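Local coordinates for protein glycerophosphoryl diester phosphodiesterase (Parabacteroides distasonis, PDB 3MZ2) that is probably a glycerophosphodiester phosphodiesterase, hydrolysing glycerophosphodiesters with a TIM-barrel domain, at residues 43-46 with 51-54; 172-177 with 199-204; 238-243 with 265-270. All blocks are in the same frame, centred on the assembly; numbering follows the deposited sequence.

How the contacts relate
Contacts 1 and 3 lie at the carboxyl-terminal mouth of the TIM barrel, in loops that follow the adjacent parallel strands 231-234, 262-265 and 33-36; their centres are 15 Å apart and their nearest atoms about 6 Å. Contact 2 is across the barrel, on the other side of the chain's centre, its centre more than 30 Å from theirs, where helices turn back into strands. The chemistry follows the place. Contact 3, the most buried, is polar, a carboxylate and an arginine fixing two loops beside bound sulfate. Contact 1, partly buried, relies on a hydroxyl-to-carbonyl bond beside a tyrosine. Contact 2, near the surface, is aromatic and aliphatic, with no hydrogen bond across it.

Contact 1: residues 43-46 with 51-54; sequences KGYP and ETFE
The ring of Tyr45 leans obliquely against the first turn of helix 50-59, bringing the side that carries CD1 and CE1 to the backbone there. Tyr45 CD1 lies 4.0 Å from Thr52 CA, and Tyr45 CE1 is 3.9 Å from Glu51 O, so Glu51 meets the ring with its carbonyl. The ring reaches the helix because CG stands anti to the carbonyl carbon of Tyr45 (chi1 -68°), beside its own backbone N. A long, flat side chain suits this spot, since its ring can reach the helix backbone while its stem packs on Thr52: Tyr45 CB is 3.5 Å from Thr52 OG1 and 3.8 Å from Thr52 CG2. The pyrrolidine of Pro46 touches the same hydroxyl more loosely, with Pro46 CD 3.8 Å from Thr52 OG1, and packs outside the contact on Leu107 and Thr115.

Pro46 opens the Pro-Glu-Asn signature of the glycerophosphodiesterase family, in the first beta-alpha loop of the TIM barrel, between strand 33-36 and helix 50-59. Here the helix holds the loop that leads into it. In the conformer given, Thr52 OG1 donates to Pro46 O in a short bond of 2.5 Å; Thr52 was modelled in two conformers, so both the length and the direction of this bond are doubtful. Ser49 OG is hydrogen-bonded to both oxygens, Thr52 OG1 and Pro46 O, and thus ties the two together from within the intervening turn. A threonine is apt because its branches divide the work: the hydroxyl serves the buried proline carbonyl, whereas the methyl CG2 packs beside the tyrosine stem. Proline lacks an N-H, so the close approach of Pro46 N and Thr52 OG1, 3.3 Å, makes no bond.

Contact 2: residues 172-177 with 199-204; sequences FFYEKN and GIPWSH
Tyr174 reaches from helix 167-176 into the loop 199-204, and its atoms meet that loop one after another. CG is anti to the backbone N (chi1 178°), which carries the ring off the helix toward its partners. At the root, Tyr174 CB lies 4.1 Å from Ile200 CD1, the terminal methyl; Ile200 itself is buried and, like Tyr174, packs on Phe182 of strand 182-185. Further out, Pro201 lies over one face of the ring: its CD is 3.8 Å from the ring centroid and 20° off the ring normal, a CH-pi contact displaced toward the CE1-CZ side. Proline suits this place because its rigid ring presents CH groups to the aromatic face. On one side of the ring, Tyr174 CE2 comes within 4.3 Å of Gly199 O. On the other, CE1 points to the face of His204, making a T-shaped (edge-to-face) pair with centroids 5.8 Å apart and planes at 78°. The orientation of the histidine ring is set in part by a hydrogen bond between His204 ND1 and Phe180 O. At the tip, the phenolic oxygen rests against the proline, Tyr174 OH to Pro201 CG being 3.5 Å.

Gly199 has the positive phi required of the C-prime residue in the Schellman motif that ends helix 189-197, a conformation easy for a residue with no side chain. The contact thus joins a barrel helix to the next alpha-beta loop, the one leading into strand 205-210, on the amino-terminal face of the TIM barrel, opposite the mouth where such enzymes carry their active sites.

Contact 3: residues 238-243 with 265-270; sequences SDDKLS and SDRPIE. With SO4 (sulfate ion), chain F; SO4 (sulfate ion), chain G.
Two adjoining beta-alpha loops at the mouth of the TIM barrel meet here, Asp240 of one reaching Ser265, Asp266 and Arg267 of the other. The Asp240 carboxylate is gripped on the syn side of both oxygens: Ser265 OG donates to Asp240 OD1 at 2.8 Å, and Asp266 N to Asp240 OD2 at 2.7 Å. Tyr252 and Thr235 also bond OD1, so this buried group is richly satisfied. Ser265 OG in turn accepts from Arg267 N at 2.9 Å, an ST turn just before helix 268-275, with Arg267 at the N-cap position; a serine hydroxyl can both donate and accept.

The extended Arg267 side chain brings NE to a lone pair of Asp240 O, 3.0 Å away. Its NH1 forms a salt bridge to Glu270, which also pairs with Arg248, while Arg267 NH2 lies 2.9 Å from O2 of a sulfate ion, probably from the crystallisation liquor, in the guanidinium plane. A leucine in its place would probably leave Asp240 O without its N-H donor, cost Glu270 one of two arginine partners and weaken the hold on the sulfate. Less certainly, in the conformer given, Lys241 NZ bonds the same sulfate and, through a water, Asp266, whose carboxylate also bonds His37.

Contact 1: residues 43-46 with 51-54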
ATOM      1  N   LYS A  43      19.610   2.896 -19.214  1.00 22.23           N
ATOM      2  CA  LYS A  43      20.807   3.708 -19.061  1.00 23.15           C
ATOM      3  C   LYS A  43      20.535   5.148 -19.492  1.00 22.81           C
ATOM      4  O   LYS A  43      20.102   5.401 -20.627  1.00 24.29           O
ATOM      5  CB  LYS A  43      22.002   3.141 -19.857  1.00 24.11           C
ATOM      6  CG  LYS A  43      23.236   3.989 -19.650  1.00 25.69           C
ATOM      7  N   GLY A  44      20.755   6.089 -18.581  1.00 22.67           N
ATOM      8  CA  GLY A  44      20.392   7.483 -18.817  1.00 22.17           C
ATOM      9  C   GLY A  44      18.920   7.887 -18.689  1.00 20.51           C
ATOM     10  O   GLY A  44      18.584   9.056 -18.911  1.00 20.44           O
ATOM     11  N   TYR A  45      18.052   6.931 -18.348  1.00 19.06           N
ATOM     12  CA  TYR A  45      16.598   7.133 -18.330  1.00 18.51           C
ATOM     13  C   TYR A  45      16.013   6.592 -17.025  1.00 18.37           C
ATOM     14  O   TYR A  45      15.642   5.434 -16.900  1.00 17.24           O
ATOM     15  CB  TYR A  45      15.957   6.516 -19.591  1.00 17.50           C
ATOM     16  CG  TYR A  45      16.364   7.285 -20.826  1.00 20.34           C
ATOM     17  CD1 TYR A  45      15.896   8.557 -21.014  1.00 20.92           C
ATOM     18  CD2 TYR A  45      17.276   6.772 -21.754  1.00 21.00           C
ATOM     19  CE1 TYR A  45      16.240   9.299 -22.091  1.00 22.65           C
ATOM     20  CE2 TYR A  45      17.662   7.554 -22.854  1.00 24.02           C
ATOM     21  CZ  TYR A  45      17.109   8.816 -23.004  1.00 24.07           C
ATOM     22  OH  TYR A  45      17.400   9.677 -24.047  1.00 28.47           O
ATOM     23  N   PRO A  46      15.901   7.470 -16.023  1.00 18.48           N
ATOM     24  CA  PRO A  46      15.319   7.064 -14.761  1.00 17.77           C
ATOM     25  C   PRO A  46      13.816   6.717 -14.786  1.00 16.30           C
ATOM     26  O   PRO A  46      13.055   7.208 -15.627  1.00 17.06           O
ATOM     27  CB  PRO A  46      15.540   8.299 -13.880  1.00 18.34           C
ATOM     28  CG  PRO A  46      16.598   9.115 -14.571  1.00 20.33           C
ATOM     29  CD  PRO A  46      16.368   8.869 -16.007  1.00 19.68           C
ATOM     30  N   GLU A  51      11.520  12.441 -19.162  1.00 15.98           N
ATOM     31  CA  GLU A  51      12.489  12.102 -20.209  1.00 16.58           C
ATOM     32  C   GLU A  51      12.352  10.636 -20.615  1.00 16.25           C
ATOM     33  O   GLU A  51      12.441  10.283 -21.795  1.00 16.40           O
ATOM     34  CB  GLU A  51      13.909  12.419 -19.712  1.00 17.84           C
ATOM     35  CG  GLU A  51      14.181  13.915 -19.580  1.00 19.16           C
ATOM     36  CD  GLU A  51      13.738  14.547 -18.246  1.00 18.68           C
ATOM     37  OE1 GLU A  51      13.194  13.842 -17.367  1.00 16.66           O
ATOM     38  OE2 GLU A  51      13.937  15.774 -18.084  1.00 20.20           O
ATOM     39  N   THR A  52      12.159   9.765 -19.652  1.00 15.44           N
ATOM     40  CA  THR A  52      12.004   8.355 -19.963  0.50 14.92           C
ATOM     41  C   THR A  52      10.717   8.045 -20.710  1.00 13.90           C
ATOM     42  O   THR A  52      10.720   7.216 -21.626  1.00 14.55           O
ATOM     43  CB  THR A  52      12.092   7.538 -18.715  0.50 14.76           C
ATOM     44  OG1 THR A  52      13.253   7.979 -18.010  0.50 17.63           O
ATOM     45  CG2 THR A  52      12.220   6.064 -19.047  0.50 14.08           C
ATOM     46  N   PHE A  53       9.638   8.731 -20.357  1.00 13.64           N
ATOM     47  CA  PHE A  53       8.393   8.563 -21.091  1.00 13.84           C
ATOM     48  C   PHE A  53       8.610   8.919 -22.558  1.00 14.31           C
ATOM     49  O   PHE A  53       8.193   8.177 -23.469  1.00 14.31           O
ATOM     50  CB  PHE A  53       7.231   9.434 -20.550  1.00 13.74           C
ATOM     51  CG  PHE A  53       7.004   9.381 -19.058  1.00 13.78           C
ATOM     52  CD1 PHE A  53       7.269   8.245 -18.308  1.00 15.58           C
ATOM     53  CD2 PHE A  53       6.411  10.487 -18.424  1.00 13.48           C
ATOM     54  CE1 PHE A  53       6.987   8.227 -16.968  1.00 14.34           C
ATOM     55  CE2 PHE A  53       6.195  10.493 -17.060  1.00 14.49           C
ATOM     56  CZ  PHE A  53       6.476   9.377 -16.322  1.00 13.65           C
ATOM     57  N   GLU A  54       9.210  10.090 -22.786  1.00 15.11           N
ATOM     58  CA  GLU A  54       9.456  10.586 -24.150  1.00 17.25           C
ATOM     59  C   GLU A  54      10.365   9.643 -24.966  1.00 18.42           C
ATOM     60  O   GLU A  54      10.095   9.343 -26.160  1.00 18.06           O
ATOM     61  CB  GLU A  54      10.079  11.988 -24.072  1.00 18.93           C
ATOM     62  CG  GLU A  54       9.171  13.019 -23.455  1.00 24.39           C
ATOM     63  CD  GLU A  54       9.882  14.275 -22.915  1.00 31.96           C
ATOM     64  OE1 GLU A  54      11.092  14.485 -23.213  1.00 37.15           O
ATOM     65  OE2 GLU A  54       9.200  15.046 -22.180  1.00 37.51           O
TER

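Contact 2: residues 172-177 with 199-204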
ATOM      1  N   PHE A 172     -15.733   2.537  -5.168  1.00 15.15           N
ATOM      2  CA  PHE A 172     -15.526   3.870  -4.639  1.00 15.80           C
ATOM      3  C   PHE A 172     -15.330   4.868  -5.784  1.00 15.08           C
ATOM      4  O   PHE A 172     -16.027   5.899  -5.873  1.00 15.99           O
ATOM      5  CB  PHE A 172     -14.275   3.945  -3.754  1.00 16.53           C
ATOM      6  CG  PHE A 172     -13.913   5.360  -3.381  1.00 18.94           C
ATOM      7  CD1 PHE A 172     -14.588   6.021  -2.342  1.00 25.22           C
ATOM      8  CD2 PHE A 172     -12.939   6.062  -4.101  1.00 20.76           C
ATOM      9  CE1 PHE A 172     -14.277   7.335  -2.028  1.00 25.66           C
ATOM     10  CE2 PHE A 172     -12.642   7.373  -3.788  1.00 23.88           C
ATOM     11  CZ  PHE A 172     -13.300   8.000  -2.739  1.00 24.58           C
ATOM     12  N   PHE A 173     -14.371   4.567  -6.676  1.00 14.19           N
ATOM     13  CA  PHE A 173     -14.077   5.474  -7.771  1.00 13.14           C
ATOM     14  C   PHE A 173     -15.218   5.551  -8.780  1.00 12.80           C
ATOM     15  O   PHE A 173     -15.571   6.652  -9.241  1.00 13.45           O
ATOM     16  CB  PHE A 173     -12.801   5.057  -8.502  1.00 12.83           C
ATOM     17  CG  PHE A 173     -11.558   5.363  -7.751  1.00 11.80           C
ATOM     18  CD1 PHE A 173     -11.100   6.674  -7.658  1.00 13.77           C
ATOM     19  CD2 PHE A 173     -10.845   4.352  -7.112  1.00 13.74           C
ATOM     20  CE1 PHE A 173      -9.899   6.961  -6.965  1.00 16.25           C
ATOM     21  CE2 PHE A 173      -9.642   4.657  -6.425  1.00 14.57           C
ATOM     22  CZ  PHE A 173      -9.199   5.954  -6.357  1.00 15.39           C
ATOM     23  N   TYR A 174     -15.791   4.391  -9.144  1.00 13.17           N
ATOM     24  CA  TYR A 174     -16.787   4.345 -10.226  1.00 13.07           C
ATOM     25  C   TYR A 174     -18.088   5.131  -9.850  1.00 14.18           C
ATOM     26  O   TYR A 174     -18.653   5.825 -10.684  1.00 13.95           O
ATOM     27  CB  TYR A 174     -17.085   2.889 -10.605  1.00 13.20           C
ATOM     28  CG  TYR A 174     -18.122   2.786 -11.674  1.00 10.50           C
ATOM     29  CD1 TYR A 174     -17.839   3.079 -12.983  1.00 12.79           C
ATOM     30  CD2 TYR A 174     -19.439   2.444 -11.350  1.00 13.10           C
ATOM     31  CE1 TYR A 174     -18.845   3.007 -13.972  1.00 12.85           C
ATOM     32  CE2 TYR A 174     -20.410   2.392 -12.328  1.00 13.42           C
ATOM     33  CZ  TYR A 174     -20.109   2.663 -13.611  1.00 13.76           C
ATOM     34  OH  TYR A 174     -21.100   2.649 -14.566  1.00 16.26           O
ATOM     35  N   GLU A 175     -18.498   5.030  -8.598  1.00 15.62           N
ATOM     36  CA  GLU A 175     -19.662   5.733  -8.069  1.00 17.96           C
ATOM     37  C   GLU A 175     -19.378   7.237  -8.053  1.00 17.42           C
ATOM     38  O   GLU A 175     -20.295   8.013  -8.306  1.00 20.72           O
ATOM     39  CB  GLU A 175     -20.077   5.178  -6.695  1.00 17.65           C
ATOM     40  CG  GLU A 175     -20.645   3.740  -6.849  1.00 20.98           C
ATOM     41  CD  GLU A 175     -21.304   3.158  -5.630  1.00 24.09           C
ATOM     42  OE1 GLU A 175     -21.163   3.763  -4.555  1.00 23.50           O
ATOM     43  OE2 GLU A 175     -21.947   2.063  -5.787  1.00 21.92           O
ATOM     44  N   LYS A 176     -18.123   7.647  -7.820  1.00 17.01           N
ATOM     45  CA  LYS A 176     -17.775   9.078  -7.843  1.00 17.10           C
ATOM     46  C   LYS A 176     -17.736   9.634  -9.253  1.00 16.32           C
ATOM     47  O   LYS A 176     -18.098  10.786  -9.496  1.00 16.77           O
ATOM     48  CB  LYS A 176     -16.414   9.335  -7.206  1.00 18.12           C
ATOM     49  CG  LYS A 176     -16.441   9.344  -5.711  1.00 20.88           C
ATOM     50  CD  LYS A 176     -15.180   9.926  -5.143  1.00 24.66           C
ATOM     51  N   ASN A 177     -17.292   8.822 -10.197  1.00 13.45           N
ATOM     52  CA  ASN A 177     -17.265   9.262 -11.597  1.00 13.57           C
ATOM     53  C   ASN A 177     -17.295   8.048 -12.526  1.00 13.17           C
ATOM     54  O   ASN A 177     -16.291   7.350 -12.721  1.00 11.37           O
ATOM     55  CB  ASN A 177     -16.039  10.115 -11.871  1.00 12.03           C
ATOM     56  CG  ASN A 177     -16.000  10.659 -13.306  1.00 14.06           C
ATOM     57  OD1 ASN A 177     -16.783  10.278 -14.163  1.00 14.46           O
ATOM     58  ND2 ASN A 177     -15.068  11.549 -13.545  1.00 13.60           N
ATOM     59  N   GLY A 199     -20.481  -4.399  -9.229  1.00 13.37           N
ATOM     60  CA  GLY A 199     -21.118  -3.686 -10.355  1.00 13.70           C
ATOM     61  C   GLY A 199     -20.211  -2.839 -11.203  1.00 12.94           C
ATOM     62  O   GLY A 199     -20.698  -1.832 -11.776  1.00 14.47           O
ATOM     63  N   ILE A 200     -18.935  -3.212 -11.352  1.00 13.12           N
ATOM     64  CA  ILE A 200     -18.028  -2.448 -12.201  1.00 12.92           C
ATOM     65  C   ILE A 200     -18.181  -2.926 -13.640  1.00 12.94           C
ATOM     66  O   ILE A 200     -17.918  -4.093 -13.923  1.00 13.67           O
ATOM     67  CB  ILE A 200     -16.554  -2.605 -11.804  1.00 12.05           C
ATOM     68  CG1 ILE A 200     -16.417  -2.432 -10.295  1.00 12.58           C
ATOM     69  CG2 ILE A 200     -15.681  -1.576 -12.576  1.00 11.88           C
ATOM     70  CD1 ILE A 200     -16.847  -1.073  -9.775  1.00 13.14           C
ATOM     71  N   PRO A 201     -18.557  -2.028 -14.567  1.00 13.31           N
ATOM     72  CA  PRO A 201     -18.671  -2.492 -15.953  1.00 13.53           C
ATOM     73  C   PRO A 201     -17.366  -3.015 -16.512  1.00 11.61           C
ATOM     74  O   PRO A 201     -16.347  -2.379 -16.354  1.00 12.52           O
ATOM     75  CB  PRO A 201     -19.103  -1.235 -16.720  1.00 13.58           C
ATOM     76  CG  PRO A 201     -19.564  -0.268 -15.668  1.00 14.82           C
ATOM     77  CD  PRO A 201     -18.847  -0.589 -14.431  1.00 14.24           C
ATOM     78  N   TRP A 202     -17.388  -4.182 -17.164  1.00 12.40           N
ATOM     79  CA  TRP A 202     -16.177  -4.736 -17.725  1.00 11.81           C
ATOM     80  C   TRP A 202     -15.630  -3.793 -18.834  1.00 11.18           C
ATOM     81  O   TRP A 202     -14.430  -3.791 -19.081  1.00 10.20           O
ATOM     82  CB  TRP A 202     -16.425  -6.170 -18.256  1.00 12.52           C
ATOM     83  CG  TRP A 202     -16.573  -7.205 -17.184  1.00 12.39           C
ATOM     84  CD1 TRP A 202     -17.659  -8.021 -16.975  1.00 11.70           C
ATOM     85  CD2 TRP A 202     -15.590  -7.597 -16.232  1.00 14.02           C
ATOM     86  NE1 TRP A 202     -17.427  -8.848 -15.902  1.00 14.03           N
ATOM     87  CE2 TRP A 202     -16.155  -8.634 -15.445  1.00 13.29           C
ATOM     88  CE3 TRP A 202     -14.292  -7.149 -15.953  1.00 10.81           C
ATOM     89  CZ2 TRP A 202     -15.462  -9.227 -14.376  1.00 15.11           C
ATOM     90  CZ3 TRP A 202     -13.565  -7.744 -14.907  1.00 11.60           C
ATOM     91  CH2 TRP A 202     -14.175  -8.773 -14.122  1.00 13.52           C
ATOM     92  N   SER A 203     -16.512  -3.032 -19.469  1.00 12.32           N
ATOM     93  CA  SER A 203     -16.084  -2.059 -20.449  1.00 11.67           C
ATOM     94  C   SER A 203     -15.154  -1.006 -19.849  1.00 11.62           C
ATOM     95  O   SER A 203     -14.436  -0.333 -20.575  1.00 13.00           O
ATOM     96  CB  SER A 203     -17.271  -1.374 -21.099  1.00 13.95           C
ATOM     97  OG  SER A 203     -18.088  -0.689 -20.163  1.00 14.85           O
ATOM     98  N   HIS A 204     -15.229  -0.812 -18.540  1.00 11.25           N
ATOM     99  CA  HIS A 204     -14.323   0.130 -17.865  1.00 10.63           C
ATOM    100  C   HIS A 204     -13.079  -0.501 -17.196  1.00 10.99           C
ATOM    101  O   HIS A 204     -12.380   0.176 -16.416  1.00 12.00           O
ATOM    102  CB  HIS A 204     -15.138   0.904 -16.830  1.00 11.19           C
ATOM    103  CG  HIS A 204     -16.061   1.884 -17.471  1.00 13.67           C
ATOM    104  ND1 HIS A 204     -15.960   3.243 -17.304  1.00 14.19           N
ATOM    105  CD2 HIS A 204     -17.097   1.682 -18.322  1.00 13.87           C
ATOM    106  CE1 HIS A 204     -16.901   3.843 -18.020  1.00 17.55           C
ATOM    107  NE2 HIS A 204     -17.623   2.920 -18.620  1.00 16.20           N
TER

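Contact 3: residues 238-243 with 265-270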
ATOM      1  N   SER A 238       9.586 -10.556 -12.954  1.00 13.60           N
ATOM      2  CA  SER A 238       9.783 -11.895 -13.522  1.00 14.28           C
ATOM      3  C   SER A 238      10.717 -11.807 -14.735  1.00 13.91           C
ATOM      4  O   SER A 238      11.945 -11.735 -14.563  1.00 14.92           O
ATOM      5  CB  SER A 238       8.429 -12.520 -13.840  1.00 14.02           C
ATOM      6  OG  SER A 238       7.609 -11.615 -14.612  1.00 15.17           O
ATOM      7  N   ASP A 239      10.186 -11.798 -15.944  1.00 13.04           N
ATOM      8  CA  ASP A 239      11.042 -11.926 -17.124  1.00 14.29           C
ATOM      9  C   ASP A 239      11.998 -10.770 -17.343  1.00 13.19           C
ATOM     10  O   ASP A 239      13.026 -10.961 -17.980  1.00 13.45           O
ATOM     11  CB  ASP A 239      10.213 -12.224 -18.375  1.00 14.52           C
ATOM     12  CG  ASP A 239       9.227 -13.356 -18.145  1.00 17.73           C
ATOM     13  OD1 ASP A 239       9.676 -14.502 -18.182  1.00 22.48           O
ATOM     14  OD2 ASP A 239       8.047 -13.095 -17.789  1.00 21.57           O
ATOM     15  N   ASP A 240      11.705  -9.570 -16.828  1.00 13.18           N
ATOM     16  CA  ASP A 240      12.652  -8.460 -16.938  1.00 11.81           C
ATOM     17  C   ASP A 240      13.979  -8.748 -16.272  1.00 12.86           C
ATOM     18  O   ASP A 240      14.975  -8.097 -16.553  1.00 13.68           O
ATOM     19  CB  ASP A 240      12.106  -7.162 -16.316  1.00 11.88           C
ATOM     20  CG  ASP A 240      10.975  -6.546 -17.105  1.00 10.81           C
ATOM     21  OD1 ASP A 240      10.727  -6.957 -18.255  1.00 11.02           O
ATOM     22  OD2 ASP A 240      10.410  -5.544 -16.633  1.00 14.90           O
ATOM     23  N   LYS A 241      13.999  -9.726 -15.364  1.00 13.24           N
ATOM     24  CA  LYS A 241      15.147 -10.024 -14.523  0.50 14.74           C
ATOM     25  C   LYS A 241      16.044 -11.100 -15.135  1.00 15.74           C
ATOM     26  O   LYS A 241      17.086 -11.459 -14.569  1.00 16.81           O
ATOM     27  CB  LYS A 241      14.669 -10.521 -13.150  0.50 14.38           C
ATOM     28  CG  LYS A 241      13.737  -9.584 -12.414  0.50 15.59           C
ATOM     29  CD  LYS A 241      14.315  -8.151 -12.357  0.50 16.42           C
ATOM     30  CE  LYS A 241      14.049  -7.442 -11.024  0.50 17.96           C
ATOM     31  NZ  LYS A 241      14.115  -5.942 -11.055  0.50 17.85           N
ATOM     32  N   LEU A 242      15.631 -11.656 -16.268  1.00 16.07           N
ATOM     33  CA  LEU A 242      16.460 -12.651 -16.952  1.00 17.16           C
ATOM     34  C   LEU A 242      17.786 -12.004 -17.356  1.00 18.90           C
ATOM     35  O   LEU A 242      17.805 -10.826 -17.613  1.00 18.02           O
ATOM     36  CB  LEU A 242      15.708 -13.272 -18.129  1.00 16.71           C
ATOM     37  CG  LEU A 242      14.407 -14.006 -17.814  1.00 14.65           C
ATOM     38  CD1 LEU A 242      13.577 -14.311 -19.070  1.00 15.91           C
ATOM     39  CD2 LEU A 242      14.767 -15.343 -17.071  1.00 17.93           C
ATOM     40  N   SER A 243      18.884 -12.772 -17.429  1.00 20.93           N
ATOM     41  CA  SER A 243      20.224 -12.200 -17.461  0.50 22.67           C
ATOM     42  C   SER A 243      20.672 -11.597 -18.791  1.00 22.90           C
ATOM     43  O   SER A 243      21.534 -10.734 -18.801  1.00 25.67           O
ATOM     44  CB  SER A 243      21.256 -13.228 -16.987  0.50 24.08           C
ATOM     45  OG  SER A 243      21.268 -13.265 -15.572  0.50 24.92           O
ATOM     46  N   SER A 265       6.322  -3.627 -18.405  1.00 11.17           N
ATOM     47  CA  SER A 265       7.739  -3.929 -18.281  1.00 10.82           C
ATOM     48  C   SER A 265       8.556  -2.734 -17.885  1.00 10.56           C
ATOM     49  O   SER A 265       8.230  -1.580 -18.293  1.00  9.90           O
ATOM     50  CB  SER A 265       8.229  -4.514 -19.624  1.00 10.89           C
ATOM     51  OG  SER A 265       9.611  -4.787 -19.667  1.00 11.51           O
ATOM     52  N   ASP A 266       9.649  -2.979 -17.150  1.00 11.23           N
ATOM     53  CA  ASP A 266      10.651  -1.955 -16.888  1.00 11.61           C
ATOM     54  C   ASP A 266      11.483  -1.704 -18.155  1.00 12.11           C
ATOM     55  O   ASP A 266      12.211  -0.739 -18.198  1.00 12.00           O
ATOM     56  CB  ASP A 266      11.598  -2.344 -15.737  1.00 11.27           C
ATOM     57  CG  ASP A 266      10.951  -2.246 -14.371  1.00 14.07           C
ATOM     58  OD1 ASP A 266      10.104  -1.366 -14.197  1.00 16.26           O
ATOM     59  OD2 ASP A 266      11.297  -3.061 -13.479  1.00 13.32           O
ATOM     60  N   ARG A 267      11.360  -2.594 -19.154  1.00 11.75           N
ATOM     61  CA  ARG A 267      12.132  -2.566 -20.371  1.00 12.38           C
ATOM     62  C   ARG A 267      11.249  -2.492 -21.617  1.00 13.16           C
ATOM     63  O   ARG A 267      11.371  -3.316 -22.502  1.00 12.66           O
ATOM     64  CB  ARG A 267      13.006  -3.811 -20.456  1.00 12.54           C
ATOM     65  CG  ARG A 267      13.928  -4.063 -19.265  1.00 14.37           C
ATOM     66  CD  ARG A 267      14.660  -5.390 -19.461  1.00 15.60           C
ATOM     67  NE  ARG A 267      15.524  -5.731 -18.328  1.00 15.96           N
ATOM     68  CZ  ARG A 267      16.776  -5.299 -18.158  1.00 18.81           C
ATOM     69  NH1 ARG A 267      17.343  -4.507 -19.055  1.00 21.26           N
ATOM     70  NH2 ARG A 267      17.480  -5.686 -17.093  1.00 23.78           N
ATOM     71  N   PRO A 268      10.355  -1.491 -21.681  1.00 12.50           N
ATOM     72  CA  PRO A 268       9.377  -1.453 -22.789  1.00 11.81           C
ATOM     73  C   PRO A 268       9.962  -1.420 -24.208  1.00 12.94           C
ATOM     74  O   PRO A 268       9.328  -1.887 -25.164  1.00 13.68           O
ATOM     75  CB  PRO A 268       8.591  -0.179 -22.497  1.00 10.97           C
ATOM     76  CG  PRO A 268       9.539   0.675 -21.666  1.00 10.90           C
ATOM     77  CD  PRO A 268      10.251  -0.301 -20.809  1.00 11.97           C
ATOM     78  N   ILE A 269      11.139  -0.812 -24.364  1.00 13.21           N
ATOM     79  CA  ILE A 269      11.822  -0.741 -25.661  1.00 14.84           C
ATOM     80  C   ILE A 269      12.295  -2.123 -26.043  1.00 14.50           C
ATOM     81  O   ILE A 269      12.152  -2.556 -27.190  1.00 14.36           O
ATOM     82  CB  ILE A 269      12.961   0.284 -25.696  1.00 15.70           C
ATOM     83  CG1 ILE A 269      12.425   1.690 -25.357  1.00 15.57           C
ATOM     84  CG2 ILE A 269      13.641   0.284 -27.142  1.00 16.10           C
ATOM     85  CD1 ILE A 269      13.517   2.670 -25.036  1.00 15.83           C
ATOM     86  N   GLU A 270      12.807  -2.882 -25.074  1.00 14.41           N
ATOM     87  CA  GLU A 270      13.208  -4.259 -25.385  1.00 14.04           C
ATOM     88  C   GLU A 270      11.988  -5.088 -25.745  1.00 12.94           C
ATOM     89  O   GLU A 270      12.049  -5.958 -26.645  1.00 13.37           O
ATOM     90  CB  GLU A 270      13.928  -4.908 -24.206  1.00 13.61           C
ATOM     91  CG  GLU A 270      15.303  -4.424 -23.968  1.00 15.63           C
ATOM     92  CD  GLU A 270      16.050  -5.287 -22.939  1.00 19.97           C
ATOM     93  OE1 GLU A 270      15.870  -6.511 -22.902  1.00 18.54           O
ATOM     94  OE2 GLU A 270      16.808  -4.714 -22.151  1.00 26.26           O
TER
HETATM   95  S   SO4 F   8      17.533  -6.211 -13.357  1.00 69.78           S
HETATM   96  O1  SO4 F   8      18.740  -5.502 -13.789  1.00 70.21           O
HETATM   97  O2  SO4 F   8      16.847  -6.776 -14.522  1.00 69.41           O
HETATM   98  O3  SO4 F   8      17.898  -7.289 -12.438  1.00 70.26           O
HETATM   99  O4  SO4 F   8      16.656  -5.280 -12.647  1.00 70.19           O
HETATM  100  S   SO4 G   9      13.456  -2.690  -8.495  1.00 63.42           S
HETATM  101  O1  SO4 G   9      14.880  -2.441  -8.759  1.00 62.27           O
HETATM  102  O2  SO4 G   9      12.670  -2.160  -9.603  1.00 63.24           O
HETATM  103  O3  SO4 G   9      13.237  -4.131  -8.367  1.00 64.00           O
HETATM  104  O4  SO4 G   9      12.972  -2.007  -7.289  1.00 62.98           O
HETATM  105  O   HOH W   1      12.677  -5.326 -13.218  1.00 15.28           O
HETATM  106  O   HOH W   2      18.262  -8.594 -15.795  1.00 25.13           O